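Local structure of UPF0131 protein ykqA (Bacillus subtilis, 2QIK) at residues S260-F263 / T264-L267; K266-R269 / H270-S273; Q245-Q248 / I249-R253. The protein probably acts as a gamma-glutamylcyclotransferase, a member of the family that cleaves gamma-glutamyl compounds with release of 5-oxoproline. All coordinates share one frame; numbering follows the deposited sequence.

In the fold
All three interactions are helix-internal contacts, and together they build one helical hairpin late in the chain. Interaction 3 comes first, on helix 245-258; interactions 1 and 2 follow on helix 261-273, which runs back antiparallel to it after a very short link. Interactions 1 and 2 share Lys266 and Leu267, their centres about 9 Å apart, while the centre of interaction 3 lies about 14 Å from that of interaction 1 and about 12 Å from that of interaction 2. Leu267 packs on Ile251, and Met271 on Gln248, across the hairpin. The hairpin sits peripherally, away from the probable substrate-binding site, and leans on strands 164-171 and 185-193.

Interaction 1: S260-F263 / T264-L267; sequences SPEF and TEKL
Ser260 caps, and Pro261 to Leu267 form, the first turns of helix 261-273, and four backbone bonds of the i to i+4 kind join the segments. The opening one, Thr264 N to Ser260 O, is 2.9 Å long and nearly straight, 167° at the hydrogen. Glu265, Lys266 and Leu267 give their N-H groups in the same way to the carbonyls of Pro261, Glu262 and Phe263. Ser260 is the N-cap: its OG accepts the N-H of Phe263 at 3.2 Å, filling the place of a carbonyl that the first turn lacks, and OG is also hydrogen-bonded to Glu187 on strand 185-193. The hydroxyl of Thr264 stays close to the backbone, with OG1 3.1 Å from Ser260 O; its one proton may go there or, weakly, to Ala255 O.

Phe263 and Leu267 make the apolar side of the turn. With CG opposite its own N (chi1 178°), the Phe263 ring leans toward the next turn, and its CE2 comes within 4.0 Å of Leu267 CD2, the two side chains meeting at a slant. Phe263 also touches Thr186 and Glu187, whereas Leu267 reaches Thr165 and Phe167 of strand 164-171. On another side of the helix, Glu262 bends at its second torsion, and its OE2 comes 3.7 Å from OE2 of Glu265, with the carboxylate planes 84° apart. Lys266 CE passes 4.0 Å from Glu262 OE1, but its NZ lies beyond contact, 5.1 Å from that oxygen.

Chemically the turn is two-sided: an apolar strip, Phe263 and Leu267, faces strands 185-193 and 164-171, and an acidic pair sits near the start of the helix, where the helix dipole and the lysine would probably ease the repulsion between the carboxylates.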
loop_
_atom_site.group_PDB
_atom_site.type_symbol
_atom_site.label_atom_id
_atom_site.label_comp_id
_atom_site.label_asym_id
_atom_site.label_seq_id
_atom_site.Cartn_x
_atom_site.Cartn_y
_atom_site.Cartn_z
ATOM N N SER A 260 -0.238 15.601 -14.836
ATOM C CA SER A 260 -0.978 16.208 -15.942
ATOM C C SER A 260 -1.687 17.479 -15.432
ATOM O O SER A 260 -2.155 17.523 -14.320
ATOM C CB SER A 260 -1.976 15.234 -16.582
ATOM O OG SER A 260 -3.066 14.900 -15.748
ATOM N N PRO A 261 -1.789 18.520 -16.265
ATOM C CA PRO A 261 -2.552 19.694 -15.900
ATOM C C PRO A 261 -4.007 19.365 -15.463
ATOM O O PRO A 261 -4.457 19.939 -14.524
ATOM C CB PRO A 261 -2.435 20.583 -17.158
ATOM C CG PRO A 261 -1.390 20.020 -17.963
ATOM C CD PRO A 261 -1.151 18.646 -17.604
ATOM N N GLU A 262 -4.687 18.426 -16.116
ATOM C CA GLU A 262 -6.101 18.148 -15.806
ATOM C C GLU A 262 -6.128 17.540 -14.408
ATOM O O GLU A 262 -6.995 17.886 -13.605
ATOM C CB GLU A 262 -6.810 17.175 -16.774
ATOM C CG GLU A 262 -8.320 16.783 -16.466
ATOM C CD GLU A 262 -9.414 17.894 -16.620
ATOM O OE1 GLU A 262 -10.671 17.732 -16.211
ATOM O OE2 GLU A 262 -9.062 18.966 -17.188
ATOM N N PHE A 263 -5.178 16.673 -14.111
ATOM C CA PHE A 263 -5.193 16.046 -12.778
ATOM C C PHE A 263 -4.836 17.027 -11.718
ATOM O O PHE A 263 -5.497 17.079 -10.677
ATOM C CB PHE A 263 -4.239 14.859 -12.710
ATOM C CG PHE A 263 -4.217 14.250 -11.359
ATOM C CD1 PHE A 263 -5.222 13.394 -10.977
ATOM C CD2 PHE A 263 -3.215 14.572 -10.445
ATOM C CE1 PHE A 263 -5.261 12.907 -9.669
ATOM C CE2 PHE A 263 -3.285 14.077 -9.163
ATOM C CZ PHE A 263 -4.293 13.241 -8.801
ATOM N N THR A 264 -3.842 17.876 -11.967
ATOM C CA THR A 264 -3.439 18.862 -10.997
ATOM C C THR A 264 -4.544 19.807 -10.680
ATOM O O THR A 264 -4.802 20.133 -9.524
ATOM C CB THR A 264 -2.200 19.614 -11.510
ATOM O OG1 THR A 264 -1.114 18.703 -11.605
ATOM C CG2 THR A 264 -1.821 20.762 -10.612
ATOM N N GLU A 265 -5.306 20.180 -11.712
ATOM C CA GLU A 265 -6.439 21.055 -11.469
ATOM C C GLU A 265 -7.514 20.419 -10.618
ATOM O O GLU A 265 -8.089 21.052 -9.717
ATOM C CB GLU A 265 -7.067 21.443 -12.813
ATOM C CG GLU A 265 -8.331 22.206 -12.584
ATOM C CD GLU A 265 -9.023 22.566 -13.882
ATOM O OE1 GLU A 265 -9.614 23.678 -13.850
ATOM O OE2 GLU A 265 -9.003 21.849 -14.893
ATOM N N LYS A 266 -7.838 19.158 -10.906
ATOM C CA LYS A 266 -8.756 18.395 -10.092
ATOM C C LYS A 266 -8.324 18.271 -8.646
ATOM O O LYS A 266 -9.145 18.385 -7.750
ATOM C CB LYS A 266 -8.927 17.026 -10.692
ATOM C CG LYS A 266 -9.945 16.947 -11.729
ATOM C CD LYS A 266 -10.327 15.414 -11.909
ATOM C CE LYS A 266 -11.244 15.279 -13.072
ATOM N NZ LYS A 266 -11.939 13.871 -13.160
ATOM N N LEU A 267 -7.047 17.983 -8.434
ATOM C CA LEU A 267 -6.508 17.788 -7.098
ATOM C C LEU A 267 -6.590 19.101 -6.291
ATOM O O LEU A 267 -6.991 19.097 -5.151
ATOM C CB LEU A 267 -5.072 17.235 -7.173
ATOM C CG LEU A 267 -4.380 16.984 -5.792
ATOM C CD1 LEU A 267 -5.063 15.972 -4.903
ATOM C CD2 LEU A 267 -2.987 16.548 -6.045
#

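Interaction 2: K266-R269 / H270-S273; sequences KLKR and HMNS
His270, Arg269 and Met271 carry this step of helix 261-273, each meeting the preceding or following turn in a different manner. His270 gives its backbone N-H to Lys266 O at 2.9 Å, and its CB rests 3.5 Å from the carbonyl oxygen of Leu267. The imidazole takes no part in the turn itself: the first torsion (chi1 -178°) carries it away from the backbone N, it leads away from the turn and rests on Phe167 of strand 164-171, and its NE2 is hydrogen-bonded to Glu240.

Met271, a selenomethionine, is the buried member. Its N-H points almost straight at Leu267 O, 176° at the hydrogen over 2.9 Å, while its CG touches that same oxygen at 3.4 Å. A bend at the last torsion (chi3 -65°) folds the terminal methyl back, so that CE lies 4.2 Å from Leu267 CG and 3.9 Å from Lys268 CA. Arg269 contributes through its backbone and CB more than through its guanidinium, which leads off to the exposed side; its O lies 3.2 Å from Ser273 CB.

Lys268 forms a salt bridge with Glu256 of helix 245-258, the helix on which Leu267 and Met271 also pack. Buried apolar side chains flanked by charged ones are the mark of an amphipathic helix, here the second arm of an antiparallel helical hairpin.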
loop_
_atom_site.group_PDB
_atom_site.type_symbol
_atom_site.label_atom_id
_atom_site.label_comp_id
_atom_site.label_asym_id
_atom_site.label_seq_id
_atom_site.Cartn_x
_atom_site.Cartn_y
_atom_site.Cartn_z
ATOM N N LYS A 266 -7.838 19.158 -10.906
ATOM C CA LYS A 266 -8.756 18.395 -10.092
ATOM C C LYS A 266 -8.324 18.271 -8.646
ATOM O O LYS A 266 -9.145 18.385 -7.750
ATOM C CB LYS A 266 -8.927 17.026 -10.692
ATOM C CG LYS A 266 -9.945 16.947 -11.729
ATOM C CD LYS A 266 -10.327 15.414 -11.909
ATOM C CE LYS A 266 -11.244 15.279 -13.072
ATOM N NZ LYS A 266 -11.939 13.871 -13.160
ATOM N N LEU A 267 -7.047 17.983 -8.434
ATOM C CA LEU A 267 -6.508 17.788 -7.098
ATOM C C LEU A 267 -6.590 19.101 -6.291
ATOM O O LEU A 267 -6.991 19.097 -5.151
ATOM C CB LEU A 267 -5.072 17.235 -7.173
ATOM C CG LEU A 267 -4.380 16.984 -5.792
ATOM C CD1 LEU A 267 -5.063 15.972 -4.903
ATOM C CD2 LEU A 267 -2.987 16.548 -6.045
ATOM N N LYS A 268 -6.193 20.211 -6.928
ATOM C CA LYS A 268 -6.305 21.508 -6.316
ATOM C C LYS A 268 -7.766 21.784 -5.963
ATOM O O LYS A 268 -8.051 22.250 -4.870
ATOM C CB LYS A 268 -5.741 22.619 -7.206
ATOM C CG LYS A 268 -4.252 22.644 -7.229
ATOM C CD LYS A 268 -3.698 23.703 -8.246
ATOM C CE LYS A 268 -2.152 23.821 -8.270
ATOM N NZ LYS A 268 -1.636 24.773 -9.313
ATOM N N ARG A 269 -8.699 21.553 -6.894
ATOM C CA ARG A 269 -10.064 21.859 -6.594
ATOM C C ARG A 269 -10.569 20.998 -5.404
ATOM O O ARG A 269 -11.315 21.444 -4.521
ATOM C CB ARG A 269 -10.979 21.573 -7.819
ATOM C CG ARG A 269 -11.052 22.565 -9.076
ATOM C CD ARG A 269 -12.129 22.205 -10.382
ATOM N NE ARG A 269 -13.140 23.207 -10.257
ATOM C CZ ARG A 269 -13.925 23.408 -9.181
ATOM N NH1 ARG A 269 -14.836 24.403 -9.192
ATOM N NH2 ARG A 269 -13.848 22.621 -8.107
ATOM N N HIS A 270 -10.127 19.717 -5.358
ATOM C CA HIS A 270 -10.515 18.858 -4.263
ATOM C C HIS A 270 -9.996 19.385 -2.950
ATOM O O HIS A 270 -10.764 19.447 -1.981
ATOM C CB HIS A 270 -10.022 17.430 -4.515
ATOM C CG HIS A 270 -10.404 16.469 -3.461
ATOM N ND1 HIS A 270 -11.714 16.065 -3.282
ATOM C CD2 HIS A 270 -9.662 15.842 -2.534
ATOM C CE1 HIS A 270 -11.757 15.252 -2.249
ATOM N NE2 HIS A 270 -10.523 15.086 -1.774
HETATM N N MSE A 271 -8.702 19.675 -2.868
HETATM C CA MSE A 271 -8.132 20.208 -1.640
HETATM C C MSE A 271 -8.853 21.472 -1.185
HETATM O O MSE A 271 -9.106 21.665 -0.019
HETATM C CB MSE A 271 -6.661 20.480 -1.807
HETATM C CG MSE A 271 -5.823 19.206 -2.002
HETATM SE SE MSE A 271 -3.944 19.405 -1.988
HETATM C CE MSE A 271 -3.774 20.444 -3.502
ATOM N N ASN A 272 -9.144 22.350 -2.117
ATOM C CA ASN A 272 -9.748 23.657 -1.790
ATOM C C ASN A 272 -11.226 23.532 -1.429
ATOM O O ASN A 272 -11.796 24.473 -0.877
ATOM C CB ASN A 272 -9.547 24.667 -2.934
ATOM C CG ASN A 272 -8.164 25.093 -3.122
ATOM O OD1 ASN A 272 -7.693 25.339 -4.293
ATOM N ND2 ASN A 272 -7.445 25.212 -2.024
ATOM N N SER A 273 -11.869 22.412 -1.734
ATOM C CA SER A 273 -13.294 22.178 -1.516
ATOM C C SER A 273 -13.551 21.604 -0.123
ATOM O O SER A 273 -14.671 21.600 0.387
ATOM C CB SER A 273 -13.849 21.241 -2.619
ATOM O OG SER A 273 -15.243 21.208 -2.573
#

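Interaction 3: Q245-Q248 / I249-R253; sequences QHYQ and IEIER
Ile251 packs on the Tyr247 ring: its CG1 lies over one face, and its CD1 reaches on to 3.6 Å from Tyr247 CE2. A nearly trans first torsion (chi1 178°) places the ring where this branch can cover it; its OH accepts the N-H of Ala177, and the ring makes a cation-pi contact with Arg176. A bound citrate, probably from the crystallisation liquor, is hydrogen-bonded to the same hydroxyl.

On another side of the helix, Gln245 and Ile249 run alongside each other and point the same way, Gln245 CG to Ile249 CD1 3.9 Å. His246 takes the uncommon rotamer in which its ring sits between N and the carbonyl carbon (chi1 81°), with one face laid against Tyr247 CB. Glu250 OE1 approaches His246 CD2 to 4.0 Å, the carboxylate turned 56° from the ring.

The N-H groups of Ile249 to Glu252 each bond to the carbonyl four residues back and keep these pairs in step, as in any alpha-helix; this one is the first arm of a helical hairpin, and Ile251 carries the packing across to Leu267 on helix 261-273. Gln248 and Glu252 belong to that inner side too. Glu252 N bonds to Gln248 O at 2.9 Å, Glu252 CG folds back to 3.3 Å from the same oxygen, and OE1 stands 3.7 Å from Gln248 CG. An alanine in place of Glu252 is likely to leave the Gln248 methylene uncovered and Lys268 and Met271 without a neighbour they now touch.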
loop_
_atom_site.group_PDB
_atom_site.type_symbol
_atom_site.label_atom_id
_atom_site.label_comp_id
_atom_site.label_asym_id
_atom_site.label_seq_id
_atom_site.Cartn_x
_atom_site.Cartn_y
_atom_site.Cartn_z
ATOM N N GLN A 245 -2.038 24.973 4.878
ATOM C CA GLN A 245 -1.588 25.676 3.708
ATOM C C GLN A 245 -0.179 25.361 3.270
ATOM O O GLN A 245 0.081 25.234 2.123
ATOM C CB GLN A 245 -1.674 27.215 3.988
ATOM C CG GLN A 245 -1.252 28.263 2.953
ATOM C CD GLN A 245 -1.745 29.674 3.357
ATOM O OE1 GLN A 245 -1.018 30.663 3.193
ATOM N NE2 GLN A 245 -3.000 29.760 3.895
ATOM N N HIS A 246 0.736 25.291 4.199
ATOM C CA HIS A 246 2.149 25.069 3.934
ATOM C C HIS A 246 2.299 23.729 3.186
ATOM O O HIS A 246 2.919 23.667 2.065
ATOM C CB HIS A 246 2.850 25.146 5.343
ATOM C CG HIS A 246 2.763 23.870 6.173
ATOM N ND1 HIS A 246 1.595 23.414 6.752
ATOM C CD2 HIS A 246 3.694 22.913 6.455
ATOM C CE1 HIS A 246 1.808 22.273 7.376
ATOM N NE2 HIS A 246 3.070 21.941 7.213
ATOM N N TYR A 247 1.676 22.689 3.756
ATOM C CA TYR A 247 1.630 21.309 3.184
ATOM C C TYR A 247 0.931 21.291 1.821
ATOM O O TYR A 247 1.429 20.705 0.907
ATOM C CB TYR A 247 0.940 20.402 4.167
ATOM C CG TYR A 247 0.758 18.966 3.732
ATOM C CD1 TYR A 247 1.820 18.073 3.688
ATOM C CD2 TYR A 247 -0.486 18.520 3.365
ATOM C CE1 TYR A 247 1.608 16.750 3.271
ATOM C CE2 TYR A 247 -0.712 17.255 2.959
ATOM C CZ TYR A 247 0.339 16.368 2.898
ATOM O OH TYR A 247 0.062 15.109 2.492
ATOM N N GLN A 248 -0.217 21.983 1.695
ATOM C CA GLN A 248 -0.881 22.032 0.423
ATOM C C GLN A 248 -0.008 22.651 -0.649
ATOM O O GLN A 248 0.043 22.196 -1.806
ATOM C CB GLN A 248 -2.180 22.815 0.517
ATOM C CG GLN A 248 -2.842 22.996 -0.820
ATOM C CD GLN A 248 -4.301 23.498 -0.819
ATOM O OE1 GLN A 248 -4.840 23.945 -1.900
ATOM N NE2 GLN A 248 -4.929 23.387 0.296
ATOM N N ILE A 249 0.750 23.678 -0.261
ATOM C CA ILE A 249 1.636 24.263 -1.262
ATOM C C ILE A 249 2.688 23.290 -1.759
ATOM O O ILE A 249 3.049 23.308 -2.923
ATOM C CB ILE A 249 2.245 25.571 -0.715
ATOM C CG1 ILE A 249 1.182 26.663 -0.493
ATOM C CG2 ILE A 249 3.319 26.124 -1.683
ATOM C CD1 ILE A 249 1.660 27.833 0.410
ATOM N N GLU A 250 3.223 22.437 -0.885
ATOM C CA GLU A 250 4.197 21.401 -1.319
ATOM C C GLU A 250 3.580 20.496 -2.359
ATOM O O GLU A 250 4.176 20.228 -3.399
ATOM C CB GLU A 250 4.671 20.605 -0.125
ATOM C CG GLU A 250 5.495 21.406 0.839
ATOM C CD GLU A 250 5.769 20.672 2.131
ATOM O OE1 GLU A 250 5.318 21.206 3.166
ATOM O OE2 GLU A 250 6.496 19.669 2.198
ATOM N N ILE A 251 2.340 20.050 -2.100
ATOM C CA ILE A 251 1.647 19.180 -3.049
ATOM C C ILE A 251 1.459 19.855 -4.378
ATOM O O ILE A 251 1.687 19.311 -5.454
ATOM C CB ILE A 251 0.303 18.695 -2.495
ATOM C CG1 ILE A 251 0.564 17.830 -1.308
ATOM C CG2 ILE A 251 -0.510 17.970 -3.543
ATOM C CD1 ILE A 251 -0.671 17.309 -0.622
ATOM N N GLU A 252 1.062 21.112 -4.307
ATOM C CA GLU A 252 0.813 21.845 -5.526
ATOM C C GLU A 252 2.063 22.006 -6.341
ATOM O O GLU A 252 2.021 21.849 -7.561
ATOM C CB GLU A 252 0.173 23.217 -5.226
ATOM C CG GLU A 252 -1.237 23.130 -4.693
ATOM C CD GLU A 252 -1.907 24.447 -4.555
ATOM O OE1 GLU A 252 -3.075 24.440 -4.196
ATOM O OE2 GLU A 252 -1.288 25.472 -4.851
ATOM N N ARG A 253 3.192 22.310 -5.727
ATOM C CA ARG A 253 4.443 22.498 -6.476
ATOM C C ARG A 253 4.846 21.185 -7.139
ATOM O O ARG A 253 5.255 21.165 -8.299
ATOM C CB ARG A 253 5.542 22.967 -5.523
ATOM C CG ARG A 253 5.610 24.402 -5.116
ATOM C CD ARG A 253 7.043 24.769 -4.613
ATOM N NE ARG A 253 7.425 23.975 -3.437
ATOM C CZ ARG A 253 7.485 24.458 -2.211
ATOM N NH1 ARG A 253 7.221 25.771 -1.971
ATOM N NH2 ARG A 253 7.824 23.685 -1.186
#